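Local coordinates for protein endoglucanase, family GH5 (Zobellia galactanivorans, PDB 6GL2) that hydrolyses hemicellulose, probably including mixed-linked beta-glucans, as a family 5 glycoside hydrolase of a marine bacterium, at residues N29-Y34 with L62-T67; M273-S278 with I306-G311; H290-A295 with A332-K337. All coordinates share one frame; numbering follows the deposited sequence. Where two conformers were deposited one is given.

Contact 1 of 3, residues N29-Y34 with L62-T67; sequences NAMDTY and LRLPVT
T67 OG1 holds two bonds: it donates to D32 O over 2.7 Å and accepts from H108 N. The contact lies at the mouth of a (beta/alpha)8 barrel, where the chain leaving strand 61-64 runs beside the loop that follows strand 24-26. That loop makes a type I turn from A30 to T33, and the carbonyls of M31 and D32 accept from T67. With chi1 at -67°, T67 OG1 stands beside its own backbone N, and the two neighbouring donors take consecutive carbonyls: T67 N meets M31 O at 3.0 Å in a nearly straight bond, from above the carbonyl plane. Threonine suits this place, since its methyl remains for apolar contact.

D32 and P65 lie side by side, P65 CG 3.7 Å from D32 CG, and the proline ring covers the carboxylate without competing for its oxygens. Both are taken by backbone N-H groups just before and at the start of the turn. OD2 accepts from N29 N at 2.9 Å, on its syn side, while OD1 takes A30 N at 2.8 Å from above the carboxylate plane; together they help to fix its rotation. A water accepts from M31 N and probably bridges to P65 O. On the side of helix 82-96, M31 CB rests 4.1 Å from V66 CG2, and W84 touches both residues. The T67 and Y34 side chains cross at about a right angle, with T67 CG2 3.9 Å from Y34 CD1.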
# COMPACT_ATOMS: atom_id res chain seq x y z
N ASN A 29 -2.16 -4.96 10.20
CA ASN A 29 -3.03 -5.35 11.24
C ASN A 29 -3.08 -4.44 12.44
O ASN A 29 -3.05 -4.84 13.60
CB ASN A 29 -2.74 -6.80 11.66
CG ASN A 29 -3.26 -7.86 10.66
OD1 ASN A 29 -3.70 -7.56 9.59
ND2 ASN A 29 -3.13 -9.15 11.05
N ALA A 30 -3.03 -3.12 12.17
CA ALA A 30 -3.17 -2.08 13.16
C ALA A 30 -4.41 -1.26 12.81
O ALA A 30 -5.49 -1.71 13.10
CB ALA A 30 -1.88 -1.26 13.31
N MET A 31 -4.23 -0.07 12.23
CA MET A 31 -5.36 0.77 11.88
C MET A 31 -6.22 0.19 10.79
O MET A 31 -7.34 0.64 10.55
CB MET A 31 -4.87 2.17 11.50
CG MET A 31 -4.13 2.89 12.65
SD MET A 31 -5.20 3.20 14.05
CE MET A 31 -6.17 4.62 13.33
N ASP A 32 -5.66 -0.78 10.04
CA ASP A 32 -6.39 -1.55 9.03
C ASP A 32 -7.24 -2.70 9.59
O ASP A 32 -8.00 -3.28 8.83
CB ASP A 32 -5.41 -2.12 7.99
CG ASP A 32 -4.26 -2.82 8.62
OD1 ASP A 32 -3.62 -2.29 9.58
OD2 ASP A 32 -3.90 -3.96 8.15
N THR A 33 -7.12 -3.00 10.87
CA THR A 33 -7.89 -4.08 11.45
C THR A 33 -9.37 -3.91 11.13
O THR A 33 -9.94 -2.84 11.27
CB THR A 33 -7.63 -4.03 12.97
OG1 THR A 33 -6.29 -4.38 13.26
CG2 THR A 33 -8.61 -4.98 13.79
N TYR A 34 -9.99 -5.01 10.70
CA TYR A 34 -11.41 -4.93 10.31
C TYR A 34 -12.27 -5.20 11.54
O TYR A 34 -12.85 -6.34 11.69
CB TYR A 34 -11.73 -5.85 9.15
CG TYR A 34 -13.07 -5.56 8.51
CD1 TYR A 34 -13.26 -4.44 7.78
CD2 TYR A 34 -14.14 -6.37 8.75
CE1 TYR A 34 -14.46 -4.14 7.18
CE2 TYR A 34 -15.38 -6.06 8.16
CZ TYR A 34 -15.52 -4.92 7.42
OH TYR A 34 -16.71 -4.64 6.79
N LEU A 62 7.06 4.45 5.83
CA LEU A 62 6.04 3.77 6.54
C LEU A 62 4.77 3.75 5.72
O LEU A 62 4.24 4.78 5.34
CB LEU A 62 5.72 4.45 7.87
CG LEU A 62 4.65 3.76 8.74
CD1 LEU A 62 5.14 2.46 9.28
CD2 LEU A 62 4.11 4.69 9.82
N ARG A 63 4.23 2.55 5.45
CA ARG A 63 2.89 2.47 4.90
C ARG A 63 1.92 2.21 6.12
O ARG A 63 2.19 1.34 6.95
CB ARG A 63 2.72 1.38 3.83
CG ARG A 63 1.31 1.28 3.23
CD ARG A 63 1.35 0.60 1.90
NE ARG A 63 0.04 0.38 1.26
CZ ARG A 63 -0.68 -0.75 1.39
NH1 ARG A 63 -0.34 -1.69 2.18
NH2 ARG A 63 -1.73 -0.90 0.60
N LEU A 64 0.95 3.09 6.21
CA LEU A 64 -0.01 3.19 7.31
C LEU A 64 -1.38 2.87 6.74
O LEU A 64 -2.19 3.75 6.40
CB LEU A 64 0.06 4.65 7.87
CG LEU A 64 -0.90 4.98 8.99
CD1 LEU A 64 -0.82 3.91 10.08
CD2 LEU A 64 -0.55 6.41 9.51
N PRO A 65 -1.65 1.55 6.64
CA PRO A 65 -2.97 1.20 6.08
C PRO A 65 -4.08 1.45 7.12
O PRO A 65 -3.91 1.27 8.30
CB PRO A 65 -2.76 -0.30 5.84
CG PRO A 65 -1.75 -0.75 6.82
CD PRO A 65 -0.85 0.41 6.93
N VAL A 66 -5.17 2.01 6.60
CA VAL A 66 -6.24 2.37 7.54
C VAL A 66 -7.54 1.87 6.93
O VAL A 66 -7.89 2.11 5.77
CB VAL A 66 -6.37 3.92 7.67
CG1 VAL A 66 -7.51 4.30 8.61
CG2 VAL A 66 -5.06 4.54 8.18
N THR A 67 -8.32 1.21 7.77
CA THR A 67 -9.71 0.79 7.46
C THR A 67 -10.62 1.82 8.11
O THR A 67 -10.47 2.12 9.30
CB THR A 67 -9.99 -0.65 7.92
OG1 THR A 67 -9.19 -1.53 7.13
CG2 THR A 67 -11.51 -0.99 7.79
O HOH W 1 -2.10 0.60 10.35

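Contact 2 of 3, residues M273-S278 with I306-G311; sequences MGEWGS and IWWDNG
Strands 271-276 and 304-307 run parallel as neighbours, joined by unequal backbone bonds. I306 N gives a bent bond to M273 O (2.9 Å), W276 N reaches I306 O weakly, and W308 N meets W276 O almost straight at 2.9 Å. Beside these bonds, side chains pack across the pair.

W276 and W307 form a T-shaped pair: the edge of W307 points at the face of W276, with six-membered centroids 5.1 Å apart and planes at 83°. W307 CE3 comes within 3.7 Å of W276 CH2, and W307 CA sits over the five-membered ring of W276 in a CH-pi contact. W307 CG is anti to its backbone N (chi1 177°), and the ring beyond it lies against the chain after W276. There G277 CA stands over the six-membered ring, 3.8 Å from its centroid. Glycine suits the place, because its CA can lie flat against the indole and its backbone angles are ones that a side chain would hinder. W307 NE1 bonds to F316 O.

E275 extends alongside W308, its OE2 3.7 Å from W308 CZ3, carboxylate and ring planes 29° apart. The flat indole flanks the buried carboxylate while leaving its oxygens to others: OE1 to Y229 OH, OE2 to a salt bridge with R63.

With helix 284-301 between them, these strands make a beta-alpha-beta unit of the TIM barrel, and their carboxyl ends lie at the mouth where such barrels carry their active sites.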
# COMPACT_ATOMS: atom_id res chain seq x y z
N MET A 273 5.76 -0.90 -4.91
CA MET A 273 5.33 -2.24 -4.55
C MET A 273 4.90 -2.20 -3.10
O MET A 273 5.65 -2.43 -2.19
CB MET A 273 6.44 -3.26 -4.71
CG MET A 273 5.95 -4.67 -4.59
SD MET A 273 4.98 -5.26 -5.95
CE MET A 273 6.22 -5.53 -7.19
N GLY A 274 3.65 -1.78 -2.91
CA GLY A 274 3.19 -1.33 -1.58
C GLY A 274 2.95 -2.50 -0.64
O GLY A 274 2.93 -2.26 0.60
N GLU A 275 2.92 -3.73 -1.13
CA GLU A 275 3.00 -4.91 -0.34
C GLU A 275 3.71 -6.00 -1.10
O GLU A 275 3.49 -6.17 -2.32
CB GLU A 275 1.62 -5.52 0.05
CG GLU A 275 0.75 -4.55 0.82
CD GLU A 275 -0.62 -5.13 1.13
OE1 GLU A 275 -0.87 -6.33 0.99
OE2 GLU A 275 -1.50 -4.30 1.58
N TRP A 276 4.48 -6.79 -0.37
CA TRP A 276 5.09 -8.06 -0.78
C TRP A 276 5.64 -8.68 0.47
O TRP A 276 5.58 -8.08 1.56
CB TRP A 276 6.22 -7.83 -1.81
CG TRP A 276 7.37 -7.13 -1.22
CD1 TRP A 276 7.49 -5.78 -0.93
CD2 TRP A 276 8.59 -7.72 -0.75
NE1 TRP A 276 8.69 -5.52 -0.33
CE2 TRP A 276 9.40 -6.66 -0.22
CE3 TRP A 276 9.13 -8.98 -0.85
CZ2 TRP A 276 10.71 -6.89 0.26
CZ3 TRP A 276 10.42 -9.24 -0.34
CH2 TRP A 276 11.21 -8.19 0.16
N GLY A 277 6.16 -9.91 0.36
CA GLY A 277 6.82 -10.61 1.42
C GLY A 277 6.43 -12.05 1.46
O GLY A 277 5.79 -12.53 0.51
N SER A 278 6.92 -12.76 2.47
CA SER A 278 6.61 -14.19 2.58
C SER A 278 6.16 -14.52 3.95
O SER A 278 6.68 -13.98 4.91
CB SER A 278 7.85 -15.05 2.18
OG SER A 278 8.94 -14.73 3.02
N ILE A 306 7.89 -2.39 -0.28
CA ILE A 306 7.29 -2.17 1.07
C ILE A 306 6.84 -3.51 1.60
O ILE A 306 5.81 -4.03 1.20
CB ILE A 306 6.19 -1.10 1.04
CG1 ILE A 306 6.59 0.18 0.31
CG2 ILE A 306 5.77 -0.86 2.48
CD1 ILE A 306 5.61 1.32 0.42
N TRP A 307 7.63 -4.07 2.52
CA TRP A 307 7.32 -5.34 3.11
C TRP A 307 6.03 -5.33 3.92
O TRP A 307 5.77 -4.35 4.69
CB TRP A 307 8.47 -5.75 4.06
CG TRP A 307 8.27 -7.02 4.83
CD1 TRP A 307 7.59 -7.22 6.03
CD2 TRP A 307 8.72 -8.35 4.46
NE1 TRP A 307 7.62 -8.52 6.40
CE2 TRP A 307 8.23 -9.26 5.47
CE3 TRP A 307 9.43 -8.88 3.36
CZ2 TRP A 307 8.53 -10.60 5.46
CZ3 TRP A 307 9.71 -10.24 3.37
CH2 TRP A 307 9.27 -11.06 4.39
N TRP A 308 5.12 -6.32 3.76
CA TRP A 308 3.93 -6.49 4.58
C TRP A 308 4.25 -7.12 5.89
O TRP A 308 4.70 -8.25 5.93
CB TRP A 308 2.84 -7.33 3.82
CG TRP A 308 1.65 -7.54 4.63
CD1 TRP A 308 1.19 -8.67 5.20
CD2 TRP A 308 0.71 -6.50 4.98
NE1 TRP A 308 0.10 -8.43 5.93
CE2 TRP A 308 -0.29 -7.13 5.79
CE3 TRP A 308 0.57 -5.18 4.67
CZ2 TRP A 308 -1.34 -6.41 6.34
CZ3 TRP A 308 -0.51 -4.46 5.17
CH2 TRP A 308 -1.47 -5.10 5.95
N ASP A 309 4.02 -6.38 6.98
CA ASP A 309 4.28 -6.90 8.35
C ASP A 309 2.99 -6.84 9.12
O ASP A 309 2.41 -5.76 9.26
CB ASP A 309 5.37 -6.05 9.03
CG ASP A 309 5.78 -6.58 10.38
OD1 ASP A 309 4.83 -6.85 11.20
OD2 ASP A 309 6.98 -6.74 10.74
N ASN A 310 2.40 -7.97 9.50
CA ASN A 310 1.17 -7.99 10.22
C ASN A 310 1.28 -8.15 11.69
O ASN A 310 0.26 -8.40 12.40
CB ASN A 310 0.16 -9.00 9.61
CG ASN A 310 0.54 -10.41 9.79
OD1 ASN A 310 1.59 -10.73 10.34
ND2 ASN A 310 -0.34 -11.31 9.40
N GLY A 311 2.50 -8.10 12.20
CA GLY A 311 2.72 -8.18 13.65
C GLY A 311 2.84 -9.55 14.16
O GLY A 311 3.28 -9.74 15.34

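Contact 3 of 3, residues H290-A295 with A332-K337; sequences HAEFYA and AEAIVK
E292 leans over A334, and its chain, deposited in two conformers, can be followed in one of them from base to tip. CB lies 4.2 Å from A334 CB. CG is anti to the carbonyl carbon (chi1 -79°) and comes much nearer, 3.4 Å from the same methyl. Beyond CG the chain is extended and CD leaves the facing helix, carrying the carboxylate to the partly exposed border. OE2 ends 4.2 Å from K337 NZ, too far for a salt bridge although the opposite charges probably attract. A water lies beside both charged ends, but its very short approach to K337 NZ leaves that bridge doubtful.

Deeper in, the two helical segments run nearly parallel, their axes 14° apart and only 8.1 Å from each other at closest. Small residues allow this: A334 faces the backbone of E292, and A295 CB sits 3.8 Å from I335 CA, a methyl that fits the short gap between the helices. A291 CB reaches I335 CG1 at the edge of van der Waals range. I335, broader and branched, also touches W276 and W307 on the barrel wall, so one residue serves both the neighbouring helix and the strands beneath.

Carbonyl oxygens of the two helices, both acceptors, share a water: it lies 2.8 Å from both E292 O and A334 O, probably bridging them. Alanine-lined, closely spaced helices following the seventh and eighth strands thus form adjacent members of the helical layer that surrounds a (beta/alpha)8 barrel.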
# COMPACT_ATOMS: atom_id res chain seq x y z
N HIS A 290 15.00 -15.04 -0.47
CA HIS A 290 13.92 -14.46 -1.28
C HIS A 290 13.84 -12.94 -0.99
O HIS A 290 13.75 -12.12 -1.92
CB HIS A 290 12.61 -15.14 -0.91
CG HIS A 290 11.44 -14.48 -1.56
ND1 HIS A 290 10.72 -13.48 -0.92
CD2 HIS A 290 10.82 -14.70 -2.78
CE1 HIS A 290 9.72 -13.16 -1.70
NE2 HIS A 290 9.84 -13.80 -2.90
N ALA A 291 13.89 -12.50 0.30
CA ALA A 291 13.81 -11.09 0.64
C ALA A 291 14.93 -10.31 0.02
O ALA A 291 14.75 -9.20 -0.53
CB ALA A 291 13.65 -10.91 2.17
N GLU A 292 16.14 -10.86 0.20
CA GLU A 292 17.34 -10.20 -0.35
C GLU A 292 17.21 -9.97 -1.87
O GLU A 292 17.49 -8.91 -2.39
CB GLU A 292 18.57 -11.14 -0.09
CG GLU A 292 19.18 -11.14 1.32
CD GLU A 292 20.19 -12.22 1.60
OE1 GLU A 292 20.30 -13.16 0.76
OE2 GLU A 292 20.85 -12.16 2.69
N PHE A 293 16.78 -11.04 -2.55
CA PHE A 293 16.73 -11.03 -4.04
C PHE A 293 15.62 -10.11 -4.57
O PHE A 293 15.76 -9.30 -5.44
CB PHE A 293 16.50 -12.43 -4.56
CG PHE A 293 16.66 -12.54 -6.06
CD1 PHE A 293 17.91 -12.77 -6.69
CD2 PHE A 293 15.57 -12.32 -6.90
CE1 PHE A 293 18.01 -12.86 -8.07
CE2 PHE A 293 15.70 -12.39 -8.32
CZ PHE A 293 16.92 -12.66 -8.89
N TYR A 294 14.47 -10.24 -3.88
CA TYR A 294 13.30 -9.42 -4.29
C TYR A 294 13.62 -7.93 -4.17
O TYR A 294 13.34 -7.11 -5.01
CB TYR A 294 12.08 -9.94 -3.46
CG TYR A 294 10.71 -9.41 -3.92
CD1 TYR A 294 10.42 -8.07 -3.82
CD2 TYR A 294 9.72 -10.26 -4.36
CE1 TYR A 294 9.21 -7.55 -4.22
CE2 TYR A 294 8.49 -9.75 -4.77
CZ TYR A 294 8.20 -8.37 -4.65
OH TYR A 294 6.99 -7.86 -5.06
N ALA A 295 14.10 -7.57 -2.94
CA ALA A 295 14.33 -6.18 -2.63
C ALA A 295 15.41 -5.59 -3.61
O ALA A 295 15.26 -4.49 -4.13
CB ALA A 295 14.74 -5.98 -1.17
N ALA A 332 14.85 -7.75 7.65
CA ALA A 332 14.79 -6.28 7.58
C ALA A 332 16.05 -5.68 6.93
O ALA A 332 15.97 -4.81 6.08
CB ALA A 332 14.52 -5.66 8.96
N GLU A 333 17.17 -6.21 7.40
CA GLU A 333 18.45 -5.68 6.89
C GLU A 333 18.61 -5.97 5.43
O GLU A 333 19.13 -5.13 4.70
CB GLU A 333 19.60 -6.26 7.72
CG GLU A 333 19.71 -5.59 9.08
CD GLU A 333 20.35 -6.45 10.16
OE1 GLU A 333 21.00 -7.45 9.78
OE2 GLU A 333 20.23 -6.14 11.35
N ALA A 334 18.12 -7.11 4.96
CA ALA A 334 18.21 -7.47 3.55
C ALA A 334 17.37 -6.59 2.69
O ALA A 334 17.74 -6.29 1.53
CB ALA A 334 17.69 -8.88 3.38
N ILE A 335 16.26 -6.07 3.21
CA ILE A 335 15.41 -5.17 2.50
C ILE A 335 15.95 -3.74 2.40
O ILE A 335 15.81 -3.06 1.36
CB ILE A 335 14.00 -5.17 3.07
CG1 ILE A 335 13.37 -6.54 2.99
CG2 ILE A 335 13.09 -4.16 2.34
CD1 ILE A 335 12.27 -6.65 4.00
N VAL A 336 16.55 -3.26 3.48
CA VAL A 336 16.99 -1.89 3.50
C VAL A 336 18.41 -1.68 2.95
O VAL A 336 18.76 -0.52 2.59
CB VAL A 336 16.93 -1.31 4.95
CG1 VAL A 336 15.51 -1.35 5.58
CG2 VAL A 336 17.83 -1.99 5.89
N LYS A 337 19.27 -2.71 2.96
CA LYS A 337 20.68 -2.46 2.49
C LYS A 337 20.73 -2.06 1.04
O LYS A 337 19.83 -2.23 0.22
CB LYS A 337 21.53 -3.69 2.73
CG LYS A 337 21.14 -4.85 1.88
CD LYS A 337 21.96 -6.08 2.22
CE LYS A 337 21.87 -7.22 1.23
NZ LYS A 337 22.59 -8.42 1.81
O HOH W 2 18.79 -6.87 -1.03
O HOH W 3 21.27 -9.73 3.37
O HOH W 4 15.74 -2.58 -1.26

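How the contacts relate
Contacts 1 and 2 lie about equally deep in one barrel, contact 3 farther out. The first two are buried at its mouth, on strands at different points of the same closed sheet, and are joined by the R63-E275 salt bridge and by D32 OD2 packing on W308 CH2. Contact 3 lies in the surrounding helices and is partly open along one side. Contact 2 and contact 3 share a unit, since helix 284-301 links the two strands of contact 2, and I335 CD1 touches W307 CE3 between the layers. The chemistry differs with place: backbone carbonyls and a carboxylate fix the loop of contact 1, aromatic rings fill contact 2, and small alanines with bridging water characterise contact 3.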